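Local structure of putative methyltransferase (Emericella variicolor, 7DMB) at residues R215-L220 / R247-Y252; D243-R248 / V255-L260; K264-Q269 / R299-P304. The protein probably transfers methyl groups from S-adenosyl-L-methionine as a trans-acting methyltransferase of calbistrin biosynthesis, and is captured here with the spent cofactor S-adenosyl-L-homocysteine. One frame throughout, in Å; residues are numbered along the deposited sequence.

Contact 1: R215-L220 / R247-Y252; sequences RVFEGL and RRFEAY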
loop_
_atom_site.group_PDB
_atom_site.type_symbol
_atom_site.label_atom_id
_atom_site.label_comp_id
_atom_site.label_asym_id
_atom_site.label_seq_id
_atom_site.Cartn_x
_atom_site.Cartn_y
_atom_site.Cartn_z
ATOM N N ARG A 215 -10.619 7.670 -2.071
ATOM C CA ARG A 215 -11.566 7.175 -1.078
ATOM C C ARG A 215 -11.809 8.208 0.026
ATOM O O ARG A 215 -12.944 8.379 0.484
ATOM C CB ARG A 215 -11.088 5.866 -0.456
ATOM C CG ARG A 215 -10.313 4.846 -1.307
ATOM C CD ARG A 215 -10.827 4.616 -2.707
ATOM N NE ARG A 215 -12.276 4.575 -2.783
ATOM C CZ ARG A 215 -12.956 4.836 -3.893
ATOM N NH1 ARG A 215 -12.285 5.146 -5.013
ATOM N NH2 ARG A 215 -14.291 4.798 -3.869
ATOM N N VAL A 216 -10.750 8.895 0.465
ATOM C CA VAL A 216 -10.843 9.796 1.612
ATOM C C VAL A 216 -11.735 10.987 1.277
ATOM O O VAL A 216 -12.540 11.422 2.107
ATOM C CB VAL A 216 -9.425 10.225 2.057
ATOM C CG1 VAL A 216 -9.458 11.465 2.984
ATOM C CG2 VAL A 216 -8.694 9.048 2.758
ATOM N N PHE A 217 -11.636 11.510 0.048
ATOM C CA PHE A 217 -12.466 12.645 -0.345
ATOM C C PHE A 217 -13.949 12.281 -0.320
ATOM O O PHE A 217 -14.791 13.106 0.057
ATOM C CB PHE A 217 -12.056 13.142 -1.732
ATOM C CG PHE A 217 -10.968 14.183 -1.707
ATOM C CD1 PHE A 217 -11.094 15.319 -0.916
ATOM C CD2 PHE A 217 -9.821 14.029 -2.477
ATOM C CE1 PHE A 217 -10.102 16.283 -0.898
ATOM C CE2 PHE A 217 -8.814 14.982 -2.454
ATOM C CZ PHE A 217 -8.954 16.114 -1.668
ATOM N N GLU A 218 -14.284 11.045 -0.697
ATOM C CA GLU A 218 -15.679 10.617 -0.673
ATOM C C GLU A 218 -16.241 10.664 0.739
ATOM O O GLU A 218 -17.396 11.065 0.950
ATOM C CB GLU A 218 -15.803 9.208 -1.250
ATOM C CG GLU A 218 -15.858 9.190 -2.762
ATOM C CD GLU A 218 -16.009 7.788 -3.319
ATOM O OE1 GLU A 218 -16.444 6.883 -2.568
ATOM O OE2 GLU A 218 -15.671 7.595 -4.506
ATOM N N GLY A 219 -15.436 10.254 1.720
ATOM C CA GLY A 219 -15.852 10.390 3.102
ATOM C C GLY A 219 -15.936 11.834 3.552
ATOM O O GLY A 219 -16.704 12.159 4.463
ATOM N N LEU A 220 -15.154 12.718 2.931
ATOM C CA LEU A 220 -15.177 14.127 3.289
ATOM C C LEU A 220 -16.213 14.922 2.507
ATOM O O LEU A 220 -16.451 16.083 2.843
ATOM C CB LEU A 220 -13.798 14.760 3.074
ATOM C CG LEU A 220 -12.631 14.321 3.965
ATOM C CD1 LEU A 220 -11.357 15.019 3.510
ATOM C CD2 LEU A 220 -12.903 14.579 5.443
ATOM N N ARG A 247 -5.672 16.886 -11.847
ATOM C CA ARG A 247 -6.757 16.458 -12.728
ATOM C C ARG A 247 -7.724 15.540 -11.989
ATOM O O ARG A 247 -8.939 15.779 -11.975
ATOM C CB ARG A 247 -6.205 15.729 -13.966
ATOM C CG ARG A 247 -5.530 16.581 -15.027
ATOM C CD ARG A 247 -4.731 15.676 -16.006
ATOM N NE ARG A 247 -3.269 15.890 -15.997
ATOM C CZ ARG A 247 -2.365 14.912 -16.095
ATOM N NH1 ARG A 247 -2.758 13.643 -16.199
ATOM N NH2 ARG A 247 -1.059 15.186 -16.091
ATOM N N ARG A 248 -7.194 14.463 -11.385
ATOM C CA ARG A 248 -8.039 13.477 -10.712
ATOM C C ARG A 248 -8.933 14.115 -9.651
ATOM O O ARG A 248 -10.090 13.710 -9.482
ATOM C CB ARG A 248 -7.175 12.382 -10.086
ATOM C CG ARG A 248 -7.959 11.401 -9.230
ATOM C CD ARG A 248 -7.120 10.201 -8.877
ATOM N NE ARG A 248 -7.928 9.041 -8.521
ATOM C CZ ARG A 248 -7.417 7.843 -8.263
ATOM N NH1 ARG A 248 -6.107 7.667 -8.306
ATOM N NH2 ARG A 248 -8.214 6.831 -7.962
ATOM N N PHE A 249 -8.427 15.127 -8.936
ATOM C CA PHE A 249 -9.170 15.760 -7.849
ATOM C C PHE A 249 -9.538 17.201 -8.165
ATOM O O PHE A 249 -9.651 18.038 -7.264
ATOM C CB PHE A 249 -8.383 15.662 -6.551
ATOM C CG PHE A 249 -7.964 14.254 -6.244
ATOM C CD1 PHE A 249 -8.924 13.268 -6.070
ATOM C CD2 PHE A 249 -6.620 13.899 -6.209
ATOM C CE1 PHE A 249 -8.565 11.962 -5.815
ATOM C CE2 PHE A 249 -6.247 12.588 -5.954
ATOM C CZ PHE A 249 -7.221 11.618 -5.752
ATOM N N GLU A 250 -9.769 17.484 -9.448
ATOM C CA GLU A 250 -10.221 18.806 -9.856
ATOM C C GLU A 250 -11.580 19.149 -9.242
ATOM O O GLU A 250 -11.855 20.319 -8.966
ATOM C CB GLU A 250 -10.269 18.856 -11.383
ATOM C CG GLU A 250 -10.694 20.170 -11.970
ATOM C CD GLU A 250 -12.190 20.257 -12.094
ATOM O OE1 GLU A 250 -12.818 19.190 -12.286
ATOM O OE2 GLU A 250 -12.727 21.382 -11.963
ATOM N N ALA A 251 -12.429 18.147 -8.991
ATOM C CA ALA A 251 -13.762 18.417 -8.458
ATOM C C ALA A 251 -13.756 18.939 -7.023
ATOM O O ALA A 251 -14.760 19.520 -6.602
ATOM C CB ALA A 251 -14.629 17.160 -8.528
ATOM N N TYR A 252 -12.666 18.751 -6.265
ATOM C CA TYR A 252 -12.630 19.082 -4.842
ATOM C C TYR A 252 -11.948 20.420 -4.576
ATOM O O TYR A 252 -10.922 20.742 -5.181
ATOM C CB TYR A 252 -11.926 17.980 -4.052
ATOM C CG TYR A 252 -12.601 16.644 -4.227
ATOM C CD1 TYR A 252 -13.782 16.357 -3.563
ATOM C CD2 TYR A 252 -12.071 15.680 -5.074
ATOM C CE1 TYR A 252 -14.417 15.140 -3.725
ATOM C CE2 TYR A 252 -12.692 14.449 -5.236
ATOM C CZ TYR A 252 -13.867 14.188 -4.560
ATOM O OH TYR A 252 -14.513 12.986 -4.719
#

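Contact 2: D243-R248 / V255-L260; sequences DSAKRR and VEYRAL. With SAH (S-adenosyl-L-homocysteine), chain C.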
loop_
_atom_site.group_PDB
_atom_site.type_symbol
_atom_site.label_atom_id
_atom_site.label_comp_id
_atom_site.label_asym_id
_atom_site.label_seq_id
_atom_site.Cartn_x
_atom_site.Cartn_y
_atom_site.Cartn_z
ATOM N N ASP A 243 0.572 16.962 -11.271
ATOM C CA ASP A 243 -0.285 17.336 -12.400
ATOM C C ASP A 243 -1.469 16.385 -12.526
ATOM O O ASP A 243 -2.627 16.812 -12.574
ATOM C CB ASP A 243 0.529 17.377 -13.695
ATOM C CG ASP A 243 1.432 18.598 -13.768
ATOM O OD1 ASP A 243 1.035 19.636 -13.206
ATOM O OD2 ASP A 243 2.533 18.529 -14.350
ATOM N N SER A 244 -1.202 15.079 -12.537
ATOM C CA SER A 244 -2.289 14.131 -12.734
ATOM C C SER A 244 -3.247 14.126 -11.548
ATOM O O SER A 244 -4.461 13.947 -11.718
ATOM C CB SER A 244 -1.716 12.730 -12.982
ATOM O OG SER A 244 -2.651 11.740 -12.586
ATOM N N ALA A 245 -2.728 14.360 -10.345
ATOM C CA ALA A 245 -3.607 14.369 -9.188
ATOM C C ALA A 245 -4.457 15.634 -9.162
ATOM O O ALA A 245 -5.608 15.603 -8.707
ATOM C CB ALA A 245 -2.792 14.216 -7.905
ATOM N N LYS A 246 -3.932 16.742 -9.683
ATOM C CA LYS A 246 -4.764 17.935 -9.818
ATOM C C LYS A 246 -5.903 17.707 -10.809
ATOM O O LYS A 246 -6.989 18.272 -10.635
ATOM C CB LYS A 246 -3.913 19.135 -10.238
ATOM C CG LYS A 246 -3.123 19.795 -9.100
ATOM C CD LYS A 246 -2.065 20.738 -9.661
ATOM C CE LYS A 246 -1.534 21.668 -8.593
ATOM N NZ LYS A 246 -0.192 22.193 -8.933
ATOM N N ARG A 247 -5.672 16.886 -11.847
ATOM C CA ARG A 247 -6.757 16.458 -12.728
ATOM C C ARG A 247 -7.724 15.540 -11.989
ATOM O O ARG A 247 -8.939 15.779 -11.975
ATOM C CB ARG A 247 -6.205 15.729 -13.966
ATOM C CG ARG A 247 -5.530 16.581 -15.027
ATOM C CD ARG A 247 -4.731 15.676 -16.006
ATOM N NE ARG A 247 -3.269 15.890 -15.997
ATOM C CZ ARG A 247 -2.365 14.912 -16.095
ATOM N NH1 ARG A 247 -2.758 13.643 -16.199
ATOM N NH2 ARG A 247 -1.059 15.186 -16.091
ATOM N N ARG A 248 -7.194 14.463 -11.385
ATOM C CA ARG A 248 -8.039 13.477 -10.712
ATOM C C ARG A 248 -8.933 14.115 -9.651
ATOM O O ARG A 248 -10.090 13.710 -9.482
ATOM C CB ARG A 248 -7.175 12.382 -10.086
ATOM C CG ARG A 248 -7.959 11.401 -9.230
ATOM C CD ARG A 248 -7.120 10.201 -8.877
ATOM N NE ARG A 248 -7.928 9.041 -8.521
ATOM C CZ ARG A 248 -7.417 7.843 -8.263
ATOM N NH1 ARG A 248 -6.107 7.667 -8.306
ATOM N NH2 ARG A 248 -8.214 6.831 -7.962
ATOM N N VAL A 255 -7.718 22.004 -1.894
ATOM C CA VAL A 255 -6.635 21.028 -1.928
ATOM C C VAL A 255 -5.343 21.754 -2.293
ATOM O O VAL A 255 -5.330 22.581 -3.211
ATOM C CB VAL A 255 -6.945 19.889 -2.919
ATOM C CG1 VAL A 255 -5.941 18.745 -2.783
ATOM C CG2 VAL A 255 -8.372 19.378 -2.705
ATOM N N GLU A 256 -4.265 21.472 -1.559
ATOM C CA GLU A 256 -2.934 21.934 -1.930
ATOM C C GLU A 256 -2.056 20.746 -2.298
ATOM O O GLU A 256 -2.292 19.610 -1.868
ATOM C CB GLU A 256 -2.272 22.735 -0.802
ATOM C CG GLU A 256 -3.067 23.965 -0.395
ATOM C CD GLU A 256 -2.449 24.685 0.788
ATOM O OE1 GLU A 256 -1.242 25.020 0.720
ATOM O OE2 GLU A 256 -3.172 24.899 1.790
ATOM N N TYR A 257 -1.024 21.026 -3.089
ATOM C CA TYR A 257 -0.155 19.993 -3.657
ATOM C C TYR A 257 1.291 20.427 -3.413
ATOM O O TYR A 257 1.801 21.324 -4.090
ATOM C CB TYR A 257 -0.462 19.798 -5.142
ATOM C CG TYR A 257 -1.908 19.396 -5.423
ATOM C CD1 TYR A 257 -2.224 18.090 -5.736
ATOM C CD2 TYR A 257 -2.953 20.327 -5.373
ATOM C CE1 TYR A 257 -3.523 17.705 -5.994
ATOM C CE2 TYR A 257 -4.263 19.951 -5.621
ATOM C CZ TYR A 257 -4.539 18.631 -5.939
ATOM O OH TYR A 257 -5.826 18.205 -6.204
ATOM N N ARG A 258 1.946 19.803 -2.436
ATOM C CA ARG A 258 3.226 20.266 -1.925
ATOM C C ARG A 258 4.138 19.067 -1.690
ATOM O O ARG A 258 3.684 18.026 -1.204
ATOM C CB ARG A 258 3.040 21.060 -0.618
ATOM C CG ARG A 258 2.057 22.268 -0.695
ATOM C CD ARG A 258 1.897 22.984 0.683
ATOM N NE ARG A 258 3.186 23.386 1.239
ATOM C CZ ARG A 258 3.421 23.653 2.518
ATOM N NH1 ARG A 258 2.453 23.562 3.417
ATOM N NH2 ARG A 258 4.643 23.998 2.904
ATOM N N ALA A 259 5.420 19.203 -2.029
ATOM C CA ALA A 259 6.344 18.089 -1.830
ATOM C C ALA A 259 6.681 17.928 -0.350
ATOM O O ALA A 259 6.691 18.898 0.415
ATOM C CB ALA A 259 7.628 18.292 -2.635
ATOM N N LEU A 260 6.956 16.684 0.054
ATOM C CA LEU A 260 7.313 16.394 1.439
ATOM C C LEU A 260 7.987 15.033 1.529
ATOM O O LEU A 260 7.455 14.027 1.034
ATOM C CB LEU A 260 6.093 16.419 2.356
ATOM C CG LEU A 260 6.397 15.897 3.761
ATOM C CD1 LEU A 260 7.380 16.843 4.456
ATOM C CD2 LEU A 260 5.138 15.763 4.587
HETATM N N SAH C . -0.243 6.273 -1.843
HETATM C CA SAH C . 0.238 5.625 -3.095
HETATM C CB SAH C . 0.486 4.125 -2.903
HETATM C CG SAH C . 1.826 3.823 -2.267
HETATM S SD SAH C . 3.255 4.159 -3.342
HETATM C C SAH C . -0.793 5.842 -4.205
HETATM O O SAH C . -0.342 6.125 -5.334
HETATM O OXT SAH C . -2.004 5.749 -3.890
HETATM C "C5'" SAH C . 4.345 5.046 -2.200
HETATM C "C4'" SAH C . 4.329 6.540 -2.443
HETATM O "O4'" SAH C . 5.068 7.195 -1.383
HETATM C "C3'" SAH C . 4.987 6.963 -3.759
HETATM O "O3'" SAH C . 4.143 7.888 -4.431
HETATM C "C2'" SAH C . 6.319 7.571 -3.305
HETATM O "O2'" SAH C . 6.822 8.591 -4.140
HETATM C "C1'" SAH C . 5.961 8.130 -1.935
HETATM N N9 SAH C . 7.113 8.231 -1.044
HETATM C C8 SAH C . 8.184 7.375 -1.022
HETATM N N7 SAH C . 9.081 7.681 -0.120
HETATM C C5 SAH C . 8.580 8.823 0.486
HETATM C C6 SAH C . 9.076 9.635 1.524
HETATM N N6 SAH C . 10.231 9.414 2.143
HETATM N N1 SAH C . 8.325 10.702 1.895
HETATM C C2 SAH C . 7.165 10.919 1.262
HETATM N N3 SAH C . 6.600 10.222 0.280
HETATM C C4 SAH C . 7.363 9.172 -0.073
HETATM O O HOH W 1 2.101 22.597 -6.710
#

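Contact 3: K264-Q269 / R299-P304; sequences KDPVEQ and RTLLQP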
loop_
_atom_site.group_PDB
_atom_site.type_symbol
_atom_site.label_atom_id
_atom_site.label_comp_id
_atom_site.label_asym_id
_atom_site.label_seq_id
_atom_site.Cartn_x
_atom_site.Cartn_y
_atom_site.Cartn_z
ATOM N N LYS A 264 12.379 13.074 6.879
ATOM C CA LYS A 264 13.136 14.220 7.357
ATOM C C LYS A 264 12.188 15.225 7.992
ATOM O O LYS A 264 10.974 15.180 7.781
ATOM C CB LYS A 264 13.917 14.900 6.227
ATOM C CG LYS A 264 14.997 14.022 5.637
ATOM C CD LYS A 264 15.564 14.627 4.369
ATOM C CE LYS A 264 16.383 13.588 3.623
ATOM N NZ LYS A 264 17.798 13.982 3.477
ATOM N N ASP A 265 12.763 16.148 8.764
ATOM C CA ASP A 265 11.975 17.103 9.536
ATOM C C ASP A 265 11.032 17.896 8.626
ATOM O O ASP A 265 11.499 18.570 7.691
ATOM C CB ASP A 265 12.883 18.062 10.305
ATOM C CG ASP A 265 12.115 19.217 10.905
ATOM O OD1 ASP A 265 11.006 18.986 11.437
ATOM O OD2 ASP A 265 12.613 20.359 10.845
ATOM N N PRO A 266 9.716 17.841 8.859
ATOM C CA PRO A 266 8.799 18.618 8.014
ATOM C C PRO A 266 8.868 20.118 8.250
ATOM O O PRO A 266 8.668 20.883 7.293
ATOM C CB PRO A 266 7.416 18.043 8.354
ATOM C CG PRO A 266 7.584 17.241 9.573
ATOM C CD PRO A 266 9.016 16.891 9.738
ATOM N N VAL A 267 9.162 20.570 9.475
ATOM C CA VAL A 267 9.244 22.010 9.732
ATOM C C VAL A 267 10.313 22.651 8.852
ATOM O O VAL A 267 10.096 23.718 8.260
ATOM C CB VAL A 267 9.502 22.290 11.223
ATOM C CG1 VAL A 267 9.427 23.826 11.502
ATOM C CG2 VAL A 267 8.512 21.536 12.098
ATOM N N GLU A 268 11.491 22.019 8.757
ATOM C CA GLU A 268 12.550 22.579 7.919
ATOM C C GLU A 268 12.158 22.571 6.437
ATOM O O GLU A 268 12.617 23.428 5.667
ATOM C CB GLU A 268 13.864 21.819 8.163
ATOM C CG GLU A 268 15.120 22.352 7.418
ATOM C CD GLU A 268 15.530 23.773 7.829
ATOM O OE1 GLU A 268 15.224 24.195 8.968
ATOM O OE2 GLU A 268 16.155 24.472 7.000
ATOM N N GLN A 269 11.291 21.636 6.028
ATOM C CA GLN A 269 10.785 21.589 4.656
ATOM C C GLN A 269 9.666 22.590 4.384
ATOM O O GLN A 269 9.170 22.634 3.252
ATOM C CB GLN A 269 10.296 20.173 4.319
ATOM C CG GLN A 269 11.388 19.106 4.412
ATOM C CD GLN A 269 10.862 17.722 4.128
ATOM O OE1 GLN A 269 10.489 17.406 2.989
ATOM N NE2 GLN A 269 10.805 16.891 5.162
ATOM N N ARG A 299 4.277 12.822 13.845
ATOM C CA ARG A 299 3.757 13.401 15.083
ATOM C C ARG A 299 4.006 14.904 15.143
ATOM O O ARG A 299 3.159 15.667 15.632
ATOM C CB ARG A 299 4.391 12.722 16.300
ATOM C CG ARG A 299 3.871 13.275 17.640
ATOM C CD ARG A 299 4.913 13.161 18.732
ATOM N NE ARG A 299 4.330 12.866 20.041
ATOM C CZ ARG A 299 4.130 13.772 20.997
ATOM N NH1 ARG A 299 4.451 15.048 20.788
ATOM N NH2 ARG A 299 3.595 13.405 22.157
ATOM N N THR A 300 5.171 15.343 14.662
ATOM C CA THR A 300 5.469 16.772 14.601
ATOM C C THR A 300 4.367 17.540 13.880
ATOM O O THR A 300 3.998 18.646 14.294
ATOM C CB THR A 300 6.826 16.985 13.918
ATOM O OG1 THR A 300 7.862 16.511 14.785
ATOM C CG2 THR A 300 7.073 18.447 13.598
ATOM N N LEU A 301 3.803 16.950 12.815
ATOM C CA LEU A 301 2.757 17.613 12.041
ATOM C C LEU A 301 1.414 17.659 12.766
ATOM O O LEU A 301 0.592 18.539 12.465
ATOM C CB LEU A 301 2.587 16.919 10.681
ATOM C CG LEU A 301 3.727 17.099 9.677
ATOM C CD1 LEU A 301 3.670 16.061 8.569
ATOM C CD2 LEU A 301 3.699 18.512 9.079
ATOM N N LEU A 302 1.170 16.752 13.711
ATOM C CA LEU A 302 -0.163 16.596 14.292
ATOM C C LEU A 302 -0.395 17.506 15.498
ATOM O O LEU A 302 0.506 17.731 16.308
ATOM C CB LEU A 302 -0.374 15.140 14.702
ATOM C CG LEU A 302 -0.568 14.218 13.494
ATOM C CD1 LEU A 302 -0.391 12.737 13.866
ATOM C CD2 LEU A 302 -1.955 14.488 12.883
ATOM N N GLN A 303 -1.624 18.016 15.615
ATOM C CA GLN A 303 -2.049 18.744 16.801
ATOM C C GLN A 303 -2.099 17.765 17.984
ATOM O O GLN A 303 -2.037 16.555 17.788
ATOM C CB GLN A 303 -3.383 19.444 16.575
ATOM C CG GLN A 303 -4.576 18.529 16.397
ATOM C CD GLN A 303 -5.658 18.762 17.425
ATOM O OE1 GLN A 303 -5.386 19.002 18.611
ATOM N NE2 GLN A 303 -6.911 18.688 16.980
ATOM N N PRO A 304 -2.144 18.256 19.230
ATOM C CA PRO A 304 -1.978 17.331 20.379
ATOM C C PRO A 304 -3.039 16.244 20.455
ATOM O O PRO A 304 -2.761 15.175 21.011
ATOM C CB PRO A 304 -2.019 18.261 21.608
ATOM C CG PRO A 304 -2.490 19.605 21.108
ATOM C CD PRO A 304 -2.216 19.668 19.644
#

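Contact 1: R215-L220 / R247-Y252
The rings of F217 and Y252 lie in an offset stack, their centroids 4.3 Å apart and their planes only 8° from parallel. They are slid so that each ring also receives the other residue's methylene over its face: F217 CB stands 3.7 Å from the Y252 ring centroid, and Y252 CB stands 4.2 Å from the F217 ring centroid, both close to the ring normals and both CH-pi in kind. With chi1 of Y252 at -58°, CG opposite the carbonyl carbon, the phenol lies over F217 of helix 211-220. A third ring, F249, completes an aromatic cluster; F217 CD2 approaches F249 CD1 to 3.8 Å, with the two ring planes inclined at 49°. In this Rossmann-type methyltransferase fold the cluster joins helix 211-220 to the end of helix 242-248, where F249 leaves helical geometry and a type I beta turn from F249 to Y252 brings both aromatic residues to bear on F217. On the sheet side, F217 also meets Y232, and F249 packs on F234, both of strand 229-236. Along helix 211-220, R215 NH2 and E218 OE2 form a salt bridge of 3.2 Å, while E218 OE1 pairs with R187.

Contact 2: D243-R248 / V255-L260
Chi1 of Y257, -59°, sets its ring opposite the carbonyl carbon, and chi1 of K246, -79°, does the same for CG; the lysine chain then runs extended across the phenol. The lysine chain and the tyrosine side chain run antiparallel, the aliphatic part of the lysine lying along one face of the ring. K246 CG sits 3.5 Å from the Y257 ring centroid and only 6° off the ring normal, a well-centred CH-pi contact. Further along the chain, K246 CE reaches the CB end of the ring, 3.8 Å from Y257 CD2. The ammonium end passes beyond the ring and returns to the strand through a water, which accepts from K246 NZ at 3.2 Å and donates to Y257 O at 2.9 Å. A245 adds a smaller apolar contact, its CB lying 4.0 Å from Y257 CE1.

This is the helix-to-strand packing of a beta-alpha-beta unit, strand 229-236, helix 242-248 and strand 255-259, in the Rossmann-type methyltransferase sheet. Strand 255-259 is outermost in that sheet and pairs in parallel with strand 229-236, whose F234 meets both A245 and the ring of Y257. Beyond the strand the chain enters the cofactor pocket: L260 O comes within 3.1 Å of C2 of the S-adenosyl-L-homocysteine adenine, while D236 OD2, at the end of strand 229-236, is hydrogen-bonded to the same ligand. Farther along helix 242-248, beyond the residues that touch the strand, R248 is held by a salt bridge to D178 and a hydrogen bond to T209 O.

Contact 3: K264-Q269 / R299-P304
P266 lays one side of its ring against L301, with P266 CB 3.8 Å from L301 CD2 and P266 CG 3.9 Å from L301 CG. In the Rossmann-type methyltransferase fold this joins the loop between strands 255-259 and 276-282 to the last turn of helix 291-301. Beside it, V267 and T300 meet methyl to methyl, V267 CG2 to T300 CG2 at 3.7 Å, their side chains crossing at about a right angle. The threonine methyl is available for this because chi1 of -70° places CG2 opposite the backbone N, while OG1 bonds to K296 O within the helix.

Around this first shell, F271 packs on both P266 and L301, and A273 touches V267. Behind P266 the loop is shaped by D265, whose carboxylate accepts from the backbone of the turn that follows: OD2 takes E268 N at 2.9 Å in an Asx motif, and OD1 receives a weak bond from V267 N. Q269 closes the turn from its far end. Its amide NE2 is hydrogen-bonded to D261 O, in a residue that binds S-adenosyl-L-homocysteine, and donates to D265 O at 3.1 Å; seen from that carbonyl, NE2 stands 70° out of the carbonyl plane.

Overall arrangement
All three contacts fall within the methyltransferase domain. Contacts 1 and 2 interlock along the chain, sharing R247 and R248 on helix 242-248, and contact 3 follows. The centres of contacts 1 and 2 are 11 Å apart, and the two touch where F217 CZ meets V255 CG2 at 3.5 Å. Together they pack helices 211-220 and 242-248 on the edge of the seven-stranded sheet, at strands 255-259 and 229-236. Contact 3, centred 20 Å from contact 2 and 24 Å from contact 1, joins helix 291-301 to the loop after strand 255-259. L260 bridges contacts 2 and 3, its CD1 lying 4.1 Å from P266 CB, and itself lines the S-adenosyl-L-homocysteine pocket.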